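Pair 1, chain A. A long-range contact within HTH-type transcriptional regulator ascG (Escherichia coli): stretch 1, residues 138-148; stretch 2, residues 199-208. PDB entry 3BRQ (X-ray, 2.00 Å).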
# COMPACT_ATOMS: atom_id res chain seq x y z
N GLY A 138 16.80 -6.85 -28.46
CA GLY A 138 18.20 -6.52 -28.65
C GLY A 138 19.09 -6.27 -27.42
O GLY A 138 20.26 -5.93 -27.56
N HIS A 139 18.56 -6.48 -26.22
CA HIS A 139 19.33 -6.20 -25.00
C HIS A 139 20.12 -7.42 -24.57
O HIS A 139 19.52 -8.40 -24.19
CB HIS A 139 18.38 -5.80 -23.88
CG HIS A 139 17.77 -4.45 -24.07
ND1 HIS A 139 18.49 -3.28 -23.90
CD2 HIS A 139 16.51 -4.07 -24.38
CE1 HIS A 139 17.69 -2.25 -24.10
NE2 HIS A 139 16.48 -2.70 -24.36
N GLN A 140 21.44 -7.36 -24.65
CA GLN A 140 22.28 -8.48 -24.21
C GLN A 140 22.84 -8.29 -22.77
O GLN A 140 23.24 -9.26 -22.14
CB GLN A 140 23.46 -8.71 -25.19
CG GLN A 140 23.11 -9.11 -26.66
CD GLN A 140 22.52 -10.50 -26.76
OE1 GLN A 140 21.30 -10.66 -27.00
NE2 GLN A 140 23.37 -11.53 -26.57
N GLU A 141 22.89 -7.05 -22.28
CA GLU A 141 23.53 -6.76 -21.01
C GLU A 141 22.42 -6.15 -20.15
O GLU A 141 22.02 -4.98 -20.32
CB GLU A 141 24.72 -5.82 -21.21
CG GLU A 141 25.78 -6.36 -22.17
CD GLU A 141 26.81 -5.29 -22.52
OE1 GLU A 141 26.66 -4.65 -23.59
OE2 GLU A 141 27.76 -5.06 -21.72
N ILE A 142 21.90 -6.99 -19.26
CA ILE A 142 20.71 -6.63 -18.50
C ILE A 142 21.05 -6.70 -17.00
O ILE A 142 21.50 -7.75 -16.54
CB ILE A 142 19.51 -7.61 -18.83
CG1 ILE A 142 19.23 -7.66 -20.35
CG2 ILE A 142 18.31 -7.24 -18.00
CD1 ILE A 142 18.21 -8.75 -20.80
N ALA A 143 20.86 -5.59 -16.29
CA ALA A 143 20.96 -5.54 -14.83
C ALA A 143 19.69 -6.06 -14.13
O ALA A 143 18.61 -6.05 -14.69
CB ALA A 143 21.29 -4.11 -14.37
N PHE A 144 19.82 -6.54 -12.90
CA PHE A 144 18.71 -7.04 -12.16
C PHE A 144 18.82 -6.58 -10.69
O PHE A 144 19.84 -6.77 -10.03
CB PHE A 144 18.65 -8.58 -12.23
CG PHE A 144 17.36 -9.15 -11.72
CD1 PHE A 144 16.22 -9.28 -12.57
CD2 PHE A 144 17.28 -9.59 -10.38
CE1 PHE A 144 15.01 -9.84 -12.06
CE2 PHE A 144 16.09 -10.17 -9.88
CZ PHE A 144 14.95 -10.32 -10.73
N LEU A 145 17.75 -5.92 -10.23
CA LEU A 145 17.57 -5.60 -8.83
C LEU A 145 16.63 -6.57 -8.09
O LEU A 145 15.43 -6.63 -8.36
CB LEU A 145 16.99 -4.19 -8.69
CG LEU A 145 17.88 -2.96 -8.53
CD1 LEU A 145 19.00 -2.98 -9.48
CD2 LEU A 145 17.04 -1.67 -8.72
N THR A 146 17.18 -7.31 -7.14
CA THR A 146 16.38 -8.26 -6.37
C THR A 146 15.59 -7.64 -5.25
O THR A 146 15.83 -6.50 -4.83
CB THR A 146 17.27 -9.43 -5.77
OG1 THR A 146 17.86 -9.02 -4.53
CG2 THR A 146 18.41 -9.71 -6.72
N GLY A 147 14.58 -8.37 -4.81
CA GLY A 147 13.90 -8.02 -3.55
C GLY A 147 14.59 -8.70 -2.41
O GLY A 147 15.69 -9.30 -2.60
N SER A 148 13.94 -8.72 -1.23
CA SER A 148 14.55 -9.35 -0.07
C SER A 148 14.83 -10.86 -0.27
O SER A 148 14.10 -11.57 -0.97
CB SER A 148 13.70 -9.15 1.17
OG SER A 148 12.43 -9.72 0.98
N ALA A 199 30.25 -2.29 -14.89
CA ALA A 199 29.84 -3.29 -15.87
C ALA A 199 28.69 -2.68 -16.70
O ALA A 199 27.76 -2.12 -16.14
CB ALA A 199 29.44 -4.60 -15.13
N LYS A 200 28.81 -2.68 -18.02
CA LYS A 200 27.85 -1.95 -18.85
C LYS A 200 26.49 -2.66 -18.87
O LYS A 200 26.40 -3.90 -18.89
CB LYS A 200 28.36 -1.83 -20.28
CG LYS A 200 29.19 -0.59 -20.56
CD LYS A 200 28.25 0.59 -20.97
CE LYS A 200 28.97 1.93 -21.18
NZ LYS A 200 30.14 1.80 -22.14
N PHE A 201 25.41 -1.88 -18.89
CA PHE A 201 24.13 -2.48 -19.14
C PHE A 201 23.22 -1.53 -19.94
O PHE A 201 23.30 -0.31 -19.75
CB PHE A 201 23.51 -2.96 -17.79
CG PHE A 201 23.33 -1.86 -16.75
CD1 PHE A 201 22.14 -1.17 -16.67
CD2 PHE A 201 24.37 -1.53 -15.86
CE1 PHE A 201 21.96 -0.18 -15.76
CE2 PHE A 201 24.21 -0.52 -14.92
CZ PHE A 201 23.00 0.15 -14.87
N SER A 202 22.35 -2.09 -20.80
CA SER A 202 21.36 -1.30 -21.58
C SER A 202 19.94 -1.37 -21.01
O SER A 202 19.06 -0.57 -21.38
CB SER A 202 21.37 -1.67 -23.09
OG SER A 202 20.94 -3.02 -23.34
N ALA A 203 19.70 -2.28 -20.08
CA ALA A 203 18.37 -2.42 -19.51
C ALA A 203 18.50 -2.85 -18.05
O ALA A 203 19.47 -3.52 -17.71
CB ALA A 203 17.52 -3.45 -20.34
N LEU A 204 17.54 -2.45 -17.22
CA LEU A 204 17.49 -2.82 -15.81
C LEU A 204 16.11 -3.39 -15.47
O LEU A 204 15.06 -2.73 -15.73
CB LEU A 204 17.75 -1.59 -14.89
CG LEU A 204 17.43 -1.94 -13.42
CD1 LEU A 204 18.67 -2.13 -12.64
CD2 LEU A 204 16.55 -0.90 -12.75
N VAL A 205 16.10 -4.59 -14.88
CA VAL A 205 14.83 -5.21 -14.40
C VAL A 205 14.84 -5.07 -12.89
O VAL A 205 15.74 -5.62 -12.25
CB VAL A 205 14.72 -6.69 -14.84
CG1 VAL A 205 13.45 -7.34 -14.28
CG2 VAL A 205 14.71 -6.78 -16.38
N ALA A 206 13.89 -4.28 -12.33
CA ALA A 206 13.74 -4.15 -10.87
C ALA A 206 12.63 -5.07 -10.43
O ALA A 206 11.59 -5.11 -11.07
CB ALA A 206 13.36 -2.70 -10.46
N SER A 207 12.81 -5.75 -9.30
CA SER A 207 11.85 -6.73 -8.84
C SER A 207 10.57 -6.12 -8.29
O SER A 207 9.61 -6.86 -8.08
CB SER A 207 12.50 -7.73 -7.86
OG SER A 207 13.40 -8.58 -8.57
N ASN A 208 10.48 -4.78 -8.11
CA ASN A 208 9.15 -4.21 -7.92
C ASN A 208 9.14 -2.75 -8.42
O ASN A 208 10.17 -2.16 -8.74
CB ASN A 208 8.68 -4.32 -6.45
CG ASN A 208 9.44 -3.36 -5.48
OD1 ASN A 208 10.55 -2.95 -5.74
ND2 ASN A 208 8.82 -3.05 -4.33
O HOH W 1 27.65 -6.00 -19.37
O HOH W 2 22.70 -4.60 -24.26
O HOH W 3 14.27 -10.62 -7.13

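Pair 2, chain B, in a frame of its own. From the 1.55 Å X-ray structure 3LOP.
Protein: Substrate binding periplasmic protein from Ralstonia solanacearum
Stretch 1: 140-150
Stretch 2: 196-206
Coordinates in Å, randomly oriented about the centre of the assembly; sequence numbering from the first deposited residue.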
# COMPACT_ATOMS: atom_id res chain seq x y z
N GLY B 140 -22.60 16.38 6.01
CA GLY B 140 -22.59 17.83 6.13
C GLY B 140 -21.29 18.61 6.10
O GLY B 140 -21.31 19.83 6.21
N VAL B 141 -20.16 17.92 5.96
CA VAL B 141 -18.87 18.60 5.92
C VAL B 141 -18.73 19.39 4.62
O VAL B 141 -19.02 18.88 3.54
CB VAL B 141 -17.71 17.60 6.03
CG1 VAL B 141 -16.38 18.30 5.81
CG2 VAL B 141 -17.73 16.94 7.40
N THR B 142 -18.28 20.64 4.73
CA THR B 142 -18.09 21.47 3.55
C THR B 142 -16.70 22.10 3.48
O THR B 142 -16.30 22.58 2.42
CB THR B 142 -19.12 22.61 3.50
OG1 THR B 142 -19.02 23.40 4.70
CG2 THR B 142 -20.53 22.05 3.38
N ARG B 143 -15.97 22.08 4.58
CA ARG B 143 -14.63 22.67 4.61
C ARG B 143 -13.57 21.61 4.86
O ARG B 143 -13.37 21.15 5.98
CB ARG B 143 -14.57 23.75 5.68
CG ARG B 143 -15.59 24.87 5.44
CD ARG B 143 -15.37 26.06 6.37
NE ARG B 143 -15.67 25.77 7.77
CZ ARG B 143 -16.90 25.69 8.27
NH1 ARG B 143 -17.96 25.88 7.49
NH2 ARG B 143 -17.07 25.44 9.56
N ILE B 144 -12.89 21.23 3.78
CA ILE B 144 -11.87 20.20 3.85
C ILE B 144 -10.48 20.70 3.49
O ILE B 144 -10.30 21.44 2.51
CB ILE B 144 -12.25 19.03 2.91
CG1 ILE B 144 -13.58 18.43 3.36
CG2 ILE B 144 -11.15 17.97 2.90
CD1 ILE B 144 -14.16 17.38 2.42
N GLY B 145 -9.50 20.31 4.29
CA GLY B 145 -8.12 20.69 4.05
C GLY B 145 -7.37 19.44 3.61
O GLY B 145 -7.82 18.32 3.87
N VAL B 146 -6.25 19.61 2.93
CA VAL B 146 -5.49 18.46 2.47
C VAL B 146 -3.99 18.62 2.68
O VAL B 146 -3.41 19.65 2.33
CB VAL B 146 -5.72 18.20 0.95
CG1 VAL B 146 -4.94 16.97 0.51
CG2 VAL B 146 -7.21 18.04 0.66
N LEU B 147 -3.37 17.60 3.27
CA LEU B 147 -1.93 17.57 3.46
C LEU B 147 -1.47 16.69 2.30
O LEU B 147 -1.98 15.58 2.15
CB LEU B 147 -1.55 16.88 4.77
CG LEU B 147 -0.04 16.58 4.89
CD1 LEU B 147 0.72 17.88 5.09
CD2 LEU B 147 0.22 15.63 6.04
N TYR B 148 -0.55 17.18 1.48
CA TYR B 148 -0.10 16.37 0.35
C TYR B 148 1.41 16.35 0.15
O TYR B 148 2.09 17.34 0.39
CB TYR B 148 -0.77 16.83 -0.95
CG TYR B 148 -0.35 18.21 -1.42
CD1 TYR B 148 -0.91 19.36 -0.87
CD2 TYR B 148 0.59 18.37 -2.44
CE1 TYR B 148 -0.54 20.63 -1.31
CE2 TYR B 148 0.97 19.63 -2.89
CZ TYR B 148 0.40 20.76 -2.32
OH TYR B 148 0.76 22.01 -2.76
N GLN B 149 1.91 15.20 -0.29
CA GLN B 149 3.34 15.06 -0.55
C GLN B 149 3.66 15.81 -1.84
O GLN B 149 2.90 15.75 -2.81
CB GLN B 149 3.70 13.58 -0.67
CG GLN B 149 5.18 13.30 -0.86
CD GLN B 149 5.52 11.85 -0.58
OE1 GLN B 149 5.66 11.44 0.58
NE2 GLN B 149 5.64 11.05 -1.63
N GLU B 150 4.79 16.51 -1.85
CA GLU B 150 5.18 17.30 -3.01
C GLU B 150 5.78 16.47 -4.14
O GLU B 150 6.95 16.60 -4.49
CB GLU B 150 6.15 18.40 -2.58
CG GLU B 150 6.37 19.47 -3.63
CD GLU B 150 6.98 20.72 -3.04
OE1 GLU B 150 8.05 20.62 -2.39
OE2 GLU B 150 6.40 21.81 -3.24
N ASP B 196 -9.77 27.19 8.49
CA ASP B 196 -11.02 26.89 9.17
C ASP B 196 -11.64 25.64 8.56
O ASP B 196 -12.69 25.69 7.92
CB ASP B 196 -11.97 28.09 9.03
CG ASP B 196 -13.25 27.91 9.80
OD1 ASP B 196 -13.21 27.33 10.91
OD2 ASP B 196 -14.31 28.37 9.32
N VAL B 197 -10.99 24.50 8.78
CA VAL B 197 -11.45 23.24 8.22
C VAL B 197 -12.09 22.28 9.22
O VAL B 197 -11.73 22.24 10.39
CB VAL B 197 -10.28 22.51 7.51
CG1 VAL B 197 -9.82 23.33 6.32
CG2 VAL B 197 -9.13 22.30 8.48
N GLN B 198 -13.06 21.51 8.73
CA GLN B 198 -13.78 20.54 9.55
C GLN B 198 -13.14 19.17 9.46
O GLN B 198 -13.32 18.33 10.34
CB GLN B 198 -15.24 20.45 9.09
CG GLN B 198 -16.01 21.74 9.26
CD GLN B 198 -17.22 21.80 8.35
OE1 GLN B 198 -17.13 21.53 7.15
NE2 GLN B 198 -18.37 22.18 8.92
N ALA B 199 -12.39 18.95 8.39
CA ALA B 199 -11.72 17.68 8.17
C ALA B 199 -10.45 17.91 7.37
O ALA B 199 -10.37 18.84 6.56
CB ALA B 199 -12.65 16.72 7.42
N ILE B 200 -9.44 17.08 7.61
CA ILE B 200 -8.18 17.17 6.89
C ILE B 200 -7.84 15.79 6.36
O ILE B 200 -7.77 14.82 7.12
CB ILE B 200 -7.04 17.66 7.79
CG1 ILE B 200 -7.28 19.12 8.19
CG2 ILE B 200 -5.71 17.53 7.05
CD1 ILE B 200 -6.29 19.65 9.22
N PHE B 201 -7.65 15.72 5.05
CA PHE B 201 -7.32 14.47 4.38
C PHE B 201 -5.81 14.38 4.21
O PHE B 201 -5.17 15.34 3.77
CB PHE B 201 -8.02 14.42 3.02
CG PHE B 201 -7.81 13.13 2.28
CD1 PHE B 201 -6.69 12.94 1.48
CD2 PHE B 201 -8.74 12.10 2.40
CE1 PHE B 201 -6.49 11.74 0.81
CE2 PHE B 201 -8.55 10.90 1.73
CZ PHE B 201 -7.42 10.71 0.93
N LEU B 202 -5.24 13.24 4.58
CA LEU B 202 -3.80 13.05 4.49
C LEU B 202 -3.35 12.25 3.27
O LEU B 202 -3.46 11.03 3.24
CB LEU B 202 -3.28 12.37 5.76
CG LEU B 202 -3.74 12.95 7.10
CD1 LEU B 202 -3.18 12.10 8.23
CD2 LEU B 202 -3.28 14.41 7.23
N GLY B 203 -2.86 12.96 2.26
CA GLY B 203 -2.36 12.31 1.06
C GLY B 203 -0.86 12.26 1.28
O GLY B 203 -0.09 12.95 0.60
N ALA B 204 -0.46 11.44 2.24
CA ALA B 204 0.93 11.34 2.63
C ALA B 204 1.36 9.93 3.00
O ALA B 204 0.56 8.99 3.00
CB ALA B 204 1.19 12.26 3.81
N THR B 205 2.64 9.79 3.31
CA THR B 205 3.21 8.52 3.72
C THR B 205 3.17 8.45 5.24
O THR B 205 2.87 9.43 5.92
CB THR B 205 4.65 8.37 3.20
OG1 THR B 205 5.42 9.51 3.58
CG2 THR B 205 4.65 8.23 1.68
N ALA B 206 3.49 7.28 5.78
CA ALA B 206 3.44 7.03 7.22
C ALA B 206 4.09 8.04 8.17
O ALA B 206 3.41 8.58 9.04
CB ALA B 206 3.98 5.63 7.51
O HOH W 4 -20.49 22.51 6.79

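Two parallel strand pairs share one backbone: 14 central residues superpose with an RMSD of 0.5 Å, and the strand axes approach to 4.5 Å in both, inclined by 20° in pair 1 and 21° in pair 2. The register is the same, I142(A) beside A203(A) matching I144(B) beside A199(B), and so is the ladder. A143(A) N donates to A203(A) O (2.9 Å) and A143(A) O accepts from V205(A) N (2.9 Å); at the matched positions G145(B) N donates to A199(B) O (2.8 Å) and G145(B) O accepts from F201(B) N (2.9 Å).

Before the strands, a side chain from the second stretch ties down the first. In pair 1, S202(A) OG and H139(A) ND1 form a hydrogen bond of 2.5 Å at the ring edge, while A203(A) CB sits over a face of the same ring. In pair 2 the matched residues are Q198(B) and V141(B). The valine side chain has no polar atom, and the longer glutamine instead places OE1 to accept from T142(B) N (2.8 Å) and R143(B) N (2.9 Å). Next door, E141(A) OE2 and K200(A) O, two acceptors 3.3 Å apart, are bridged by water 1, which donates to both; its O lies 2.5 Å from E141(A) OE2 and 2.5 Å from K200(A) O. The matching R143(B) makes the contact directly: its NE gives a weak hydrogen bond to D196(B) O (3.0 Å) and lies 3.3 Å from D196(B) OD2, a salt bridge of charges only.

The face carrying I142(A), A203(A), F144(A) and V205(A) keeps its isoleucine and alanine but exchanges the sizes of the next two. F144(A) CE1 packs on V205(A) CG1 at 3.7 Å; in pair 2 the small residue is V146(B) and the aromatic one F201(B), with V146(B) CG1 near the ring edge.

On the other face, A143(A) CB lies over the F201(A) ring, 3.8 Å from F201(A) CD1, and 3.7 Å from L204(A) CD1. The matched G145(B) has V197(B) CG1 3.7 Å from its N, and an ideal CB there would lie 3.2 Å from V197(B) CG1, a tight fit, and 3.6 Å from I200(B) CG1. Farther along, L145(A) CD1 meets L204(A) CD1 at 3.3 Å, whereas L147(B) CD2 touches L202(B) CD2 at 3.9 Å.

At the end, L145(A) O accepts from both S207(A) N (2.9 Å) and S207(A) OG (2.8 Å). Glycine at the matched position leaves L147(B) O the backbone bond from G203(B) N (2.8 Å), and the ladder continues as Q149(B) N donates to G203(B) O (3.1 Å).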